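Local coordinates for protein D-glucosaminate-6-phosphate ammonia lyase (Salmonella typhimurium, PDB 7LCE) that belongs to the fold-type I family of pyridoxal-phosphate-dependent enzymes and carries its cofactor bound covalently as a Schiff base, at residues 62-67 with 222-227; 75-80 with 122-127; 185-190 with 206-211. All coordinates share one frame; numbering follows the deposited sequence. Where two conformers were deposited one is given.

All three contacts lie in the large cofactor-binding domain, built round a seven-stranded mixed sheet. Contact 1 pairs the outermost strand 66-70 with 221-225; contact 3 pairs 186-189 with 206-210, next in the same sheet, their centres about 10 Å apart. A probable hydrogen bond, Thr224 O to Val207 N at 2.8 Å, joins them. Contact 2 packs helix 73-86 against helix 120-126, about 11 Å from contact 3 and 17 Å from contact 1. Along the chain, contact 2 and then contact 3 fall inside the loop closed by contact 1. Strands 186-189 and 206-210 thus reach the modified lysine at their ends, with helix 73-86 packed on the sheet through Ile77 and Ala80.

Contact 1: 62-67 with 222-227; sequences TGAEDS and FITGRK
Thr62 and Thr224 meet tip to tip through their hydroxyls, with OG1 to OG1 at 2.8 Å. Thr224 OG1, anti to its backbone N (chi1 -176°), also hydrogen-bonds Ser67 OG at 3.2 Å, and Ala64 CB lies against it. Ser67 OG is held in turn by Ser59, so a chain of hydroxyls runs along this side of the strand pair.

The backbone forms a classic beta bulge: Glu65 and Asp66 both face Gly225. Asp66 N gives Gly225 O a nearly straight bond of 3.2 Å, Gly225 N returns one to Asp66 O, and the bond from Glu65 N to Gly225 O is weak and bent.

Charged groups gather where the strand gives way to helix 227-234. Glu65 OE1 accepts a hydrogen bond from Lys227 N at 2.7 Å through its anti lone pair, with the N-H pointing almost straight at it. In one of two Arg226 conformers, Glu65 OE2 makes a salt bridge to Arg226 NH1, 3.4 Å away at the guanidinium edge, the planes 70° apart; as a fixed link it is doubtful. On the other side of the sheet from Thr224, Asp66 CB rests on Lys227 CG at 4.0 Å, while Asp66 OD2 bridges to Lys234.

Glu65 thus ties the bulge to the helix start, where its negative charge would probably suit the helix dipole, while the buried hydroxyls of Thr62, Thr224 and Ser67 are linked to one another and to Ser59.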
ATOM      1  N   THR A  62      24.217 -36.528  26.183  1.00 83.13           N
ATOM      2  CA  THR A  62      24.297 -35.072  26.226  1.00 73.31           C
ATOM      3  C   THR A  62      23.885 -34.480  27.565  1.00 73.00           C
ATOM      4  O   THR A  62      24.269 -33.343  27.863  1.00 75.49           O
ATOM      5  CB  THR A  62      23.424 -34.452  25.129  1.00 68.59           C
ATOM      6  OG1 THR A  62      22.042 -34.603  25.475  1.00 78.73           O
ATOM      7  CG2 THR A  62      23.687 -35.127  23.794  1.00 69.04           C
ATOM      8  N   GLY A  63      23.107 -35.203  28.366  1.00 79.24           N
ATOM      9  CA  GLY A  63      22.649 -34.683  29.636  1.00 66.66           C
ATOM     10  C   GLY A  63      21.454 -33.760  29.563  1.00 80.20           C
ATOM     11  O   GLY A  63      21.091 -33.165  30.585  1.00 86.12           O
ATOM     12  N   ALA A  64      20.831 -33.619  28.396  1.00 83.43           N
ATOM     13  CA  ALA A  64      19.680 -32.746  28.246  1.00 70.88           C
ATOM     14  C   ALA A  64      18.401 -33.479  28.641  1.00 69.71           C
ATOM     15  O   ALA A  64      18.401 -34.677  28.930  1.00 85.74           O
ATOM     16  CB  ALA A  64      19.585 -32.224  26.814  1.00 73.82           C
ATOM     17  N   GLU A  65      17.286 -32.748  28.640  1.00 66.58           N
ATOM     18  CA  GLU A  65      16.019 -33.344  29.045  1.00 68.62           C
ATOM     19  C   GLU A  65      15.487 -34.293  27.977  1.00 79.34           C
ATOM     20  O   GLU A  65      15.035 -35.400  28.294  1.00 87.47           O
ATOM     21  CB  GLU A  65      15.006 -32.243  29.358  1.00 77.88           C
ATOM     22  CG  GLU A  65      15.491 -31.264  30.418  1.00 66.08           C
ATOM     23  CD  GLU A  65      14.517 -30.128  30.659  1.00 82.17           C
ATOM     24  OE1 GLU A  65      13.640 -29.904  29.796  1.00 87.78           O
ATOM     25  OE2 GLU A  65      14.640 -29.448  31.701  1.00 79.86           O
ATOM     26  N   ASP A  66      15.531 -33.883  26.710  1.00 67.30           N
ATOM     27  CA  ASP A  66      15.039 -34.710  25.617  1.00 66.70           C
ATOM     28  C   ASP A  66      15.887 -34.444  24.379  1.00 72.35           C
ATOM     29  O   ASP A  66      16.722 -33.534  24.355  1.00 63.79           O
ATOM     30  CB  ASP A  66      13.551 -34.449  25.345  1.00 68.84           C
ATOM     31  CG  ASP A  66      12.870 -35.609  24.629  1.00 83.21           C
ATOM     32  OD1 ASP A  66      13.558 -36.597  24.295  1.00 82.30           O
ATOM     33  OD2 ASP A  66      11.641 -35.536  24.410  1.00 76.09           O
ATOM     34  N   SER A  67      15.667 -35.255  23.347  1.00 70.81           N
ATOM     35  CA  SER A  67      16.413 -35.135  22.102  1.00 63.53           C
ATOM     36  C   SER A  67      15.533 -35.580  20.943  1.00 55.52           C
ATOM     37  O   SER A  67      14.542 -36.291  21.126  1.00 78.29           O
ATOM     38  CB  SER A  67      17.708 -35.959  22.132  1.00 70.53           C
ATOM     39  OG  SER A  67      18.596 -35.496  23.135  1.00 67.03           O
ATOM     40  N   PHE A 222      21.081 -34.732  15.276  1.00 50.30           N
ATOM     41  CA  PHE A 222      20.109 -34.683  16.357  1.00 58.61           C
ATOM     42  C   PHE A 222      20.076 -33.306  17.000  1.00 53.59           C
ATOM     43  O   PHE A 222      21.062 -32.564  16.985  1.00 66.02           O
ATOM     44  CB  PHE A 222      20.389 -35.769  17.405  1.00 61.23           C
ATOM     45  CG  PHE A 222      21.772 -35.717  17.993  1.00 58.84           C
ATOM     46  CD1 PHE A 222      22.833 -36.341  17.355  1.00 59.67           C
ATOM     47  CD2 PHE A 222      22.006 -35.083  19.200  1.00 55.69           C
ATOM     48  CE1 PHE A 222      24.104 -36.312  17.898  1.00 57.88           C
ATOM     49  CE2 PHE A 222      23.276 -35.051  19.748  1.00 61.99           C
ATOM     50  CZ  PHE A 222      24.326 -35.667  19.097  1.00 49.70           C
ATOM     51  N   ILE A 223      18.909 -32.973  17.547  1.00 51.42           N
ATOM     52  CA  ILE A 223      18.697 -31.783  18.360  1.00 57.72           C
ATOM     53  C   ILE A 223      18.543 -32.233  19.804  1.00 62.81           C
ATOM     54  O   ILE A 223      17.791 -33.172  20.087  1.00 71.82           O
ATOM     55  CB  ILE A 223      17.459 -30.997  17.900  1.00 49.17           C
ATOM     56  CG1 ILE A 223      17.522 -30.734  16.393  1.00 57.25           C
ATOM     57  CG2 ILE A 223      17.331 -29.707  18.692  1.00 49.14           C
ATOM     58  CD1 ILE A 223      16.264 -30.111  15.829  1.00 58.54           C
ATOM     59  N   THR A 224      19.245 -31.564  20.714  1.00 61.04           N
ATOM     60  CA  THR A 224      19.199 -31.899  22.130  1.00 58.60           C
ATOM     61  C   THR A 224      18.995 -30.630  22.947  1.00 60.45           C
ATOM     62  O   THR A 224      19.530 -29.569  22.609  1.00 76.82           O
ATOM     63  CB  THR A 224      20.487 -32.630  22.562  1.00 64.63           C
ATOM     64  OG1 THR A 224      20.387 -33.027  23.933  1.00 63.61           O
ATOM     65  CG2 THR A 224      21.714 -31.746  22.373  1.00 64.43           C
ATOM     66  N   GLY A 225      18.205 -30.734  24.011  1.00 59.09           N
ATOM     67  CA  GLY A 225      17.916 -29.556  24.815  1.00 61.29           C
ATOM     68  C   GLY A 225      16.753 -29.776  25.762  1.00 67.45           C
ATOM     69  O   GLY A 225      16.519 -30.894  26.234  1.00 75.11           O
ATOM     70  N   ARG A 226      16.031 -28.690  26.038  1.00 59.11           N
ATOM     71  CA  ARG A 226      14.929 -28.752  26.984  0.52 67.94           C
ATOM     72  C   ARG A 226      13.724 -29.448  26.363  1.00 63.94           C
ATOM     73  O   ARG A 226      13.463 -29.330  25.163  1.00 75.99           O
ATOM     74  CB  ARG A 226      14.549 -27.348  27.459  0.52 70.69           C
ATOM     75  CG  ARG A 226      15.706 -26.607  28.111  0.52 78.26           C
ATOM     76  CD  ARG A 226      15.226 -25.489  29.020  0.52 88.62           C
ATOM     77  NE  ARG A 226      16.331 -24.890  29.759  0.52 81.66           N
ATOM     78  CZ  ARG A 226      16.858 -25.406  30.860  0.52 80.61           C
ATOM     79  NH1 ARG A 226      16.411 -26.539  31.376  0.52 68.50           N
ATOM     80  NH2 ARG A 226      17.862 -24.770  31.459  0.52 89.18           N
ATOM     81  N   LYS A 227      12.988 -30.181  27.202  1.00 79.31           N
ATOM     82  CA  LYS A 227      11.895 -31.014  26.709  1.00 74.87           C
ATOM     83  C   LYS A 227      10.792 -30.195  26.049  1.00 72.74           C
ATOM     84  O   LYS A 227      10.187 -30.653  25.073  1.00 74.90           O
ATOM     85  CB  LYS A 227      11.323 -31.849  27.853  1.00 69.03           C
ATOM     86  CG  LYS A 227      10.471 -33.025  27.401  1.00 74.26           C
ATOM     87  CD  LYS A 227      10.019 -33.868  28.583  1.00 79.65           C
ATOM     88  CE  LYS A 227       9.313 -35.133  28.123  1.00 81.59           C
ATOM     89  NZ  LYS A 227       8.848 -35.955  29.275  1.00105.45           N
TER

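Contact 2: 75-80 with 122-127; sequences AGIAIA and SAIRLG
Ile77 and Ala78 of helix 75-80 press on Ala123, Ile124 and Leu126 of helix 122-126 without a single hydrogen bond between the helices. The short axes approach to 7.3 Å, with N-to-C directions 37° apart, a close approach consistent with the small Ala78, Ala123 and Gly127 where they meet.

The tight part centres on Ala78. Its CB sits 3.3 Å from Ala123 O, and its CA also makes a CA-H...O contact with that carbonyl. One turn later, Gly127 CA comes within 3.3 Å of Ala78 O in a second contact of this kind. With no side chain at Gly127, the backbone of this residue, which follows the helix, lies directly against Ala78 O.

Ile77 adds the apolar flank. Its CG2, anti to the backbone N, reaches across to Ala123 CB at 3.8 Å and to Ile124 CG1 at 3.9 Å. The Ile77 and Ile124 side chains are inclined to each other, and Ile124 takes part through this one branch carbon although its CB points away from the first helix. Beyond the pair, Ile77 also touches Asp189 of the central sheet.

The looser flank is at Leu126, where only CB approaches Ala78 CB, at 4.0 Å. Here the contact gives way to a subunit boundary rather than to open solvent: Leu126 packs on Leu126 of the second subunit, and Arg125, partly exposed, directs NH1 to Met96 O of that subunit.

The whole is an alanine- and glycine-lined helix pair of the large domain in a fold-type I enzyme, with helix 73-86 packed on the central sheet and helix 120-126 alongside it, reaching the subunit interface.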
ATOM      1  N   ALA A  75      19.320 -30.014   8.747  1.00 62.32           N
ATOM      2  CA  ALA A  75      17.915 -30.239   9.069  1.00 55.15           C
ATOM      3  C   ALA A  75      17.611 -29.883  10.517  1.00 61.74           C
ATOM      4  O   ALA A  75      16.521 -29.384  10.815  1.00 66.81           O
ATOM      5  CB  ALA A  75      17.535 -31.693   8.791  1.00 65.83           C
ATOM      6  N   GLY A  76      18.561 -30.126  11.424  1.00 59.54           N
ATOM      7  CA  GLY A  76      18.357 -29.743  12.813  1.00 51.45           C
ATOM      8  C   GLY A  76      18.216 -28.243  12.984  1.00 51.34           C
ATOM      9  O   GLY A  76      17.431 -27.774  13.808  1.00 56.94           O
ATOM     10  N   ILE A  77      18.968 -27.471  12.198  1.00 63.84           N
ATOM     11  CA  ILE A  77      18.845 -26.018  12.252  1.00 57.88           C
ATOM     12  C   ILE A  77      17.478 -25.582  11.741  1.00 54.09           C
ATOM     13  O   ILE A  77      16.804 -24.750  12.359  1.00 61.68           O
ATOM     14  CB  ILE A  77      19.986 -25.352  11.462  1.00 55.44           C
ATOM     15  CG1 ILE A  77      21.337 -25.671  12.109  1.00 55.69           C
ATOM     16  CG2 ILE A  77      19.766 -23.849  11.363  1.00 45.09           C
ATOM     17  CD1 ILE A  77      22.520 -25.099  11.367  1.00 68.78           C
ATOM     18  N   ALA A  78      17.047 -26.141  10.608  1.00 62.29           N
ATOM     19  CA  ALA A  78      15.749 -25.776  10.053  1.00 43.28           C
ATOM     20  C   ALA A  78      14.615 -26.149  10.998  1.00 47.24           C
ATOM     21  O   ALA A  78      13.692 -25.354  11.214  1.00 58.75           O
ATOM     22  CB  ALA A  78      15.551 -26.445   8.695  1.00 54.12           C
ATOM     23  N   ILE A  79      14.677 -27.342  11.590  1.00 56.88           N
ATOM     24  CA  ILE A  79      13.603 -27.781  12.475  1.00 52.63           C
ATOM     25  C   ILE A  79      13.602 -26.967  13.763  1.00 52.23           C
ATOM     26  O   ILE A  79      12.542 -26.564  14.257  1.00 63.16           O
ATOM     27  CB  ILE A  79      13.726 -29.288  12.759  1.00 45.61           C
ATOM     28  CG1 ILE A  79      13.485 -30.095  11.485  1.00 37.65           C
ATOM     29  CG2 ILE A  79      12.747 -29.714  13.836  1.00 40.98           C
ATOM     30  CD1 ILE A  79      13.733 -31.575  11.661  1.00 47.08           C
ATOM     31  N   ALA A  80      14.786 -26.703  14.323  1.00 50.33           N
ATOM     32  CA  ALA A  80      14.856 -25.947  15.571  1.00 48.61           C
ATOM     33  C   ALA A  80      14.286 -24.545  15.397  1.00 53.66           C
ATOM     34  O   ALA A  80      13.580 -24.041  16.278  1.00 65.30           O
ATOM     35  CB  ALA A  80      16.297 -25.887  16.073  1.00 49.41           C
ATOM     36  N   SER A 122      20.267 -20.657   4.566  1.00 72.03           N
ATOM     37  CA  SER A 122      19.306 -21.497   3.859  1.00 65.71           C
ATOM     38  C   SER A 122      18.554 -22.403   4.823  1.00 62.40           C
ATOM     39  O   SER A 122      17.330 -22.547   4.725  1.00 70.55           O
ATOM     40  CB  SER A 122      20.013 -22.322   2.786  1.00 70.28           C
ATOM     41  OG  SER A 122      20.409 -21.506   1.700  1.00 88.69           O
ATOM     42  N   ALA A 123      19.266 -23.021   5.767  1.00 60.65           N
ATOM     43  CA  ALA A 123      18.590 -23.854   6.754  1.00 48.81           C
ATOM     44  C   ALA A 123      17.650 -23.015   7.610  1.00 65.66           C
ATOM     45  O   ALA A 123      16.525 -23.434   7.907  1.00 66.67           O
ATOM     46  CB  ALA A 123      19.615 -24.585   7.618  1.00 48.19           C
ATOM     47  N   ILE A 124      18.093 -21.819   8.005  1.00 58.67           N
ATOM     48  CA  ILE A 124      17.247 -20.928   8.793  1.00 44.56           C
ATOM     49  C   ILE A 124      16.007 -20.526   8.002  1.00 58.59           C
ATOM     50  O   ILE A 124      14.895 -20.488   8.543  1.00 70.04           O
ATOM     51  CB  ILE A 124      18.054 -19.701   9.254  1.00 46.70           C
ATOM     52  CG1 ILE A 124      19.190 -20.137  10.179  1.00 53.47           C
ATOM     53  CG2 ILE A 124      17.162 -18.697   9.957  1.00 57.98           C
ATOM     54  CD1 ILE A 124      20.256 -19.087  10.367  1.00 48.38           C
ATOM     55  N   ARG A 125      16.172 -20.225   6.711  1.00 56.82           N
ATOM     56  CA  ARG A 125      15.023 -19.810   5.910  1.00 54.02           C
ATOM     57  C   ARG A 125      14.034 -20.953   5.701  1.00 59.26           C
ATOM     58  O   ARG A 125      12.831 -20.708   5.560  1.00 65.11           O
ATOM     59  CB  ARG A 125      15.477 -19.256   4.559  1.00 70.52           C
ATOM     60  CG  ARG A 125      14.503 -18.247   3.953  1.00 77.89           C
ATOM     61  CD  ARG A 125      14.892 -17.838   2.530  1.00 73.84           C
ATOM     62  NE  ARG A 125      16.108 -17.034   2.480  1.00 73.59           N
ATOM     63  CZ  ARG A 125      17.282 -17.482   2.058  1.00 75.74           C
ATOM     64  NH1 ARG A 125      17.435 -18.724   1.628  1.00 66.40           N
ATOM     65  NH2 ARG A 125      18.330 -16.662   2.065  1.00 87.36           N
ATOM     66  N   LEU A 126      14.516 -22.199   5.669  1.00 57.42           N
ATOM     67  CA  LEU A 126      13.607 -23.332   5.528  1.00 46.43           C
ATOM     68  C   LEU A 126      12.700 -23.476   6.741  1.00 55.39           C
ATOM     69  O   LEU A 126      11.562 -23.939   6.610  1.00 59.34           O
ATOM     70  CB  LEU A 126      14.395 -24.624   5.318  1.00 47.26           C
ATOM     71  CG  LEU A 126      14.922 -24.923   3.918  1.00 41.74           C
ATOM     72  CD1 LEU A 126      15.782 -26.169   3.955  1.00 50.74           C
ATOM     73  CD2 LEU A 126      13.777 -25.087   2.937  1.00 56.28           C
ATOM     74  N   GLY A 127      13.179 -23.092   7.919  1.00 49.47           N
ATOM     75  CA  GLY A 127      12.358 -23.123   9.110  1.00 53.11           C
ATOM     76  C   GLY A 127      11.432 -21.947   9.277  1.00 50.63           C
ATOM     77  O   GLY A 127      10.685 -21.889  10.258  1.00 58.40           O
TER

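Contact 3: 185-190 with 206-211; sequences PLIVDA and MVIYSG
Strands 186-189 and 206-210 run parallel, their short axes 4.8 Å apart and inclined by 15°, joined by four backbone hydrogen bonds: Met206 N to Leu186 O, Val188 N to Met206 O, Ile208 N to Val188 O and Ala190 N to Ile208 O.

On the face of Ile187, Met206 and Ile208, the methionine lies beside Ile187, pointing the same way. A bend at chi3 (-75°) places Met206 CE 3.7 Å from Ile187 CG1, and Pro185 CB touches the same methyl at 4.2 Å. Ile187 CG2 meets Ile208 CD1 at 3.6 Å, the two chains inclined to each other. Helix 73-86 packs over this face.

On the other face, Val188 and Val207 stand side by side, Val188 CB 4.1 Å from Val207 CG2. Ala190 CB touches Val207 CG1 and lies over one face of the Tyr209 ring, offset toward the rim and 4.1 Å above its plane. Ala190 O lies near the same ring, at Tyr209 CD2. The tyrosine hydroxyl is held by Asp195 O, its ring meets that of Phe222, and Trp199 of helix 198-201 packs on this face.

The strands and helix 198-201 form a beta-alpha-beta unit of the central sheet, and the C-terminal ends of these two strands reach the modified lysine at position 213, which carries the cofactor. Ser210 OG hydrogen-bonds its phosphate oxygen OP2, and Asp189 OD2 lies close to its pyridine N1, an arrangement consistent with the aspartate that faces the pyridine nitrogen in fold-type I pyridoxal-phosphate enzymes.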
ATOM      1  N   PRO A 185      14.072 -18.741  23.040  1.00 58.35           N
ATOM      2  CA  PRO A 185      14.932 -19.926  22.995  1.00 58.31           C
ATOM      3  C   PRO A 185      16.266 -19.608  22.338  1.00 62.91           C
ATOM      4  O   PRO A 185      16.337 -18.851  21.367  1.00 67.88           O
ATOM      5  CB  PRO A 185      14.115 -20.923  22.167  1.00 61.22           C
ATOM      6  CG  PRO A 185      13.289 -20.063  21.279  1.00 58.63           C
ATOM      7  CD  PRO A 185      12.948 -18.839  22.093  1.00 55.39           C
ATOM      8  N   LEU A 186      17.329 -20.191  22.884  1.00 66.92           N
ATOM      9  CA  LEU A 186      18.667 -20.058  22.325  1.00 53.96           C
ATOM     10  C   LEU A 186      19.018 -21.326  21.562  1.00 59.06           C
ATOM     11  O   LEU A 186      18.944 -22.429  22.112  1.00 77.64           O
ATOM     12  CB  LEU A 186      19.705 -19.808  23.420  1.00 63.45           C
ATOM     13  CG  LEU A 186      21.158 -19.856  22.940  1.00 55.24           C
ATOM     14  CD1 LEU A 186      21.400 -18.814  21.857  1.00 55.06           C
ATOM     15  CD2 LEU A 186      22.126 -19.670  24.092  1.00 64.72           C
ATOM     16  N   ILE A 187      19.402 -21.163  20.300  1.00 66.32           N
ATOM     17  CA  ILE A 187      19.737 -22.275  19.420  1.00 57.45           C
ATOM     18  C   ILE A 187      21.236 -22.239  19.172  1.00 62.65           C
ATOM     19  O   ILE A 187      21.794 -21.182  18.854  1.00 71.50           O
ATOM     20  CB  ILE A 187      18.953 -22.199  18.100  1.00 51.52           C
ATOM     21  CG1 ILE A 187      17.452 -22.140  18.384  1.00 51.35           C
ATOM     22  CG2 ILE A 187      19.278 -23.384  17.205  1.00 39.09           C
ATOM     23  CD1 ILE A 187      16.599 -22.032  17.143  1.00 40.39           C
ATOM     24  N   VAL A 188      21.888 -23.388  19.317  1.00 61.40           N
ATOM     25  CA  VAL A 188      23.330 -23.502  19.144  1.00 60.19           C
ATOM     26  C   VAL A 188      23.605 -24.487  18.019  1.00 68.76           C
ATOM     27  O   VAL A 188      23.120 -25.624  18.047  1.00 71.33           O
ATOM     28  CB  VAL A 188      24.031 -23.946  20.439  1.00 56.77           C
ATOM     29  CG1 VAL A 188      25.485 -24.263  20.160  1.00 60.31           C
ATOM     30  CG2 VAL A 188      23.920 -22.862  21.494  1.00 66.27           C
ATOM     31  N   ASP A 189      24.378 -24.046  17.033  1.00 68.06           N
ATOM     32  CA  ASP A 189      24.840 -24.912  15.959  1.00 55.87           C
ATOM     33  C   ASP A 189      26.212 -25.450  16.350  1.00 71.52           C
ATOM     34  O   ASP A 189      27.212 -24.726  16.294  1.00 76.16           O
ATOM     35  CB  ASP A 189      24.889 -24.147  14.640  1.00 49.12           C
ATOM     36  CG  ASP A 189      25.482 -24.963  13.505  1.00 73.23           C
ATOM     37  OD1 ASP A 189      25.629 -26.197  13.647  1.00 72.35           O
ATOM     38  OD2 ASP A 189      25.791 -24.363  12.454  1.00 67.86           O
ATOM     39  N   ALA A 190      26.258 -26.722  16.741  1.00 64.09           N
ATOM     40  CA  ALA A 190      27.511 -27.377  17.092  1.00 57.89           C
ATOM     41  C   ALA A 190      27.681 -28.626  16.239  1.00 74.53           C
ATOM     42  O   ALA A 190      27.875 -29.727  16.765  1.00 81.82           O
ATOM     43  CB  ALA A 190      27.538 -27.727  18.579  1.00 58.26           C
ATOM     44  N   MET A 206      18.303 -25.421  22.614  1.00 62.13           N
ATOM     45  CA  MET A 206      18.396 -26.459  21.591  1.00 58.82           C
ATOM     46  C   MET A 206      19.781 -26.426  20.962  1.00 57.95           C
ATOM     47  O   MET A 206      20.218 -25.380  20.475  1.00 73.15           O
ATOM     48  CB  MET A 206      17.327 -26.278  20.503  1.00 62.04           C
ATOM     49  CG  MET A 206      15.896 -26.457  20.987  1.00 55.47           C
ATOM     50  SD  MET A 206      14.673 -26.074  19.716  1.00 60.77           S
ATOM     51  CE  MET A 206      14.730 -24.283  19.661  1.00 38.82           C
ATOM     52  N   VAL A 207      20.458 -27.573  20.961  1.00 59.04           N
ATOM     53  CA  VAL A 207      21.794 -27.717  20.391  1.00 53.43           C
ATOM     54  C   VAL A 207      21.751 -28.781  19.300  1.00 58.10           C
ATOM     55  O   VAL A 207      21.121 -29.831  19.472  1.00 69.29           O
ATOM     56  CB  VAL A 207      22.829 -28.081  21.474  1.00 54.06           C
ATOM     57  CG1 VAL A 207      24.230 -28.092  20.894  1.00 56.61           C
ATOM     58  CG2 VAL A 207      22.738 -27.104  22.638  1.00 59.71           C
ATOM     59  N   ILE A 208      22.417 -28.508  18.179  1.00 48.97           N
ATOM     60  CA  ILE A 208      22.366 -29.357  16.993  1.00 55.08           C
ATOM     61  C   ILE A 208      23.744 -29.954  16.741  1.00 58.27           C
ATOM     62  O   ILE A 208      24.748 -29.232  16.726  1.00 64.36           O
ATOM     63  CB  ILE A 208      21.886 -28.578  15.755  1.00 53.48           C
ATOM     64  CG1 ILE A 208      20.444 -28.103  15.936  1.00 52.63           C
ATOM     65  CG2 ILE A 208      22.009 -29.436  14.512  1.00 53.81           C
ATOM     66  CD1 ILE A 208      20.323 -26.733  16.551  1.00 51.56           C
ATOM     67  N   TYR A 209      23.789 -31.270  16.546  1.00 56.53           N
ATOM     68  CA  TYR A 209      25.006 -31.993  16.210  1.00 55.06           C
ATOM     69  C   TYR A 209      24.813 -32.744  14.899  1.00 61.39           C
ATOM     70  O   TYR A 209      23.688 -32.973  14.448  1.00 54.91           O
ATOM     71  CB  TYR A 209      25.400 -32.985  17.314  1.00 57.01           C
ATOM     72  CG  TYR A 209      25.806 -32.350  18.623  1.00 54.21           C
ATOM     73  CD1 TYR A 209      24.857 -31.998  19.571  1.00 60.20           C
ATOM     74  CD2 TYR A 209      27.143 -32.126  18.921  1.00 52.71           C
ATOM     75  CE1 TYR A 209      25.226 -31.421  20.771  1.00 59.56           C
ATOM     76  CE2 TYR A 209      27.522 -31.550  20.116  1.00 59.02           C
ATOM     77  CZ  TYR A 209      26.561 -31.200  21.040  1.00 64.06           C
ATOM     78  OH  TYR A 209      26.935 -30.629  22.236  1.00 77.88           O
ATOM     79  N   SER A 210      25.931 -33.130  14.290  1.00 53.64           N
ATOM     80  CA  SER A 210      25.933 -33.959  13.090  1.00 59.07           C
ATOM     81  C   SER A 210      26.488 -35.333  13.441  1.00 57.35           C
ATOM     82  O   SER A 210      27.654 -35.451  13.832  1.00 72.52           O
ATOM     83  CB  SER A 210      26.760 -33.316  11.979  1.00 72.92           C
ATOM     84  OG  SER A 210      26.934 -34.217  10.899  1.00 81.37           O
ATOM     85  N   GLY A 211      25.654 -36.363  13.292  1.00 59.09           N
ATOM     86  CA  GLY A 211      26.075 -37.705  13.666  1.00 66.35           C
ATOM     87  C   GLY A 211      27.184 -38.248  12.784  1.00 76.80           C
ATOM     88  O   GLY A 211      28.054 -38.988  13.250  1.00 73.20           O
TER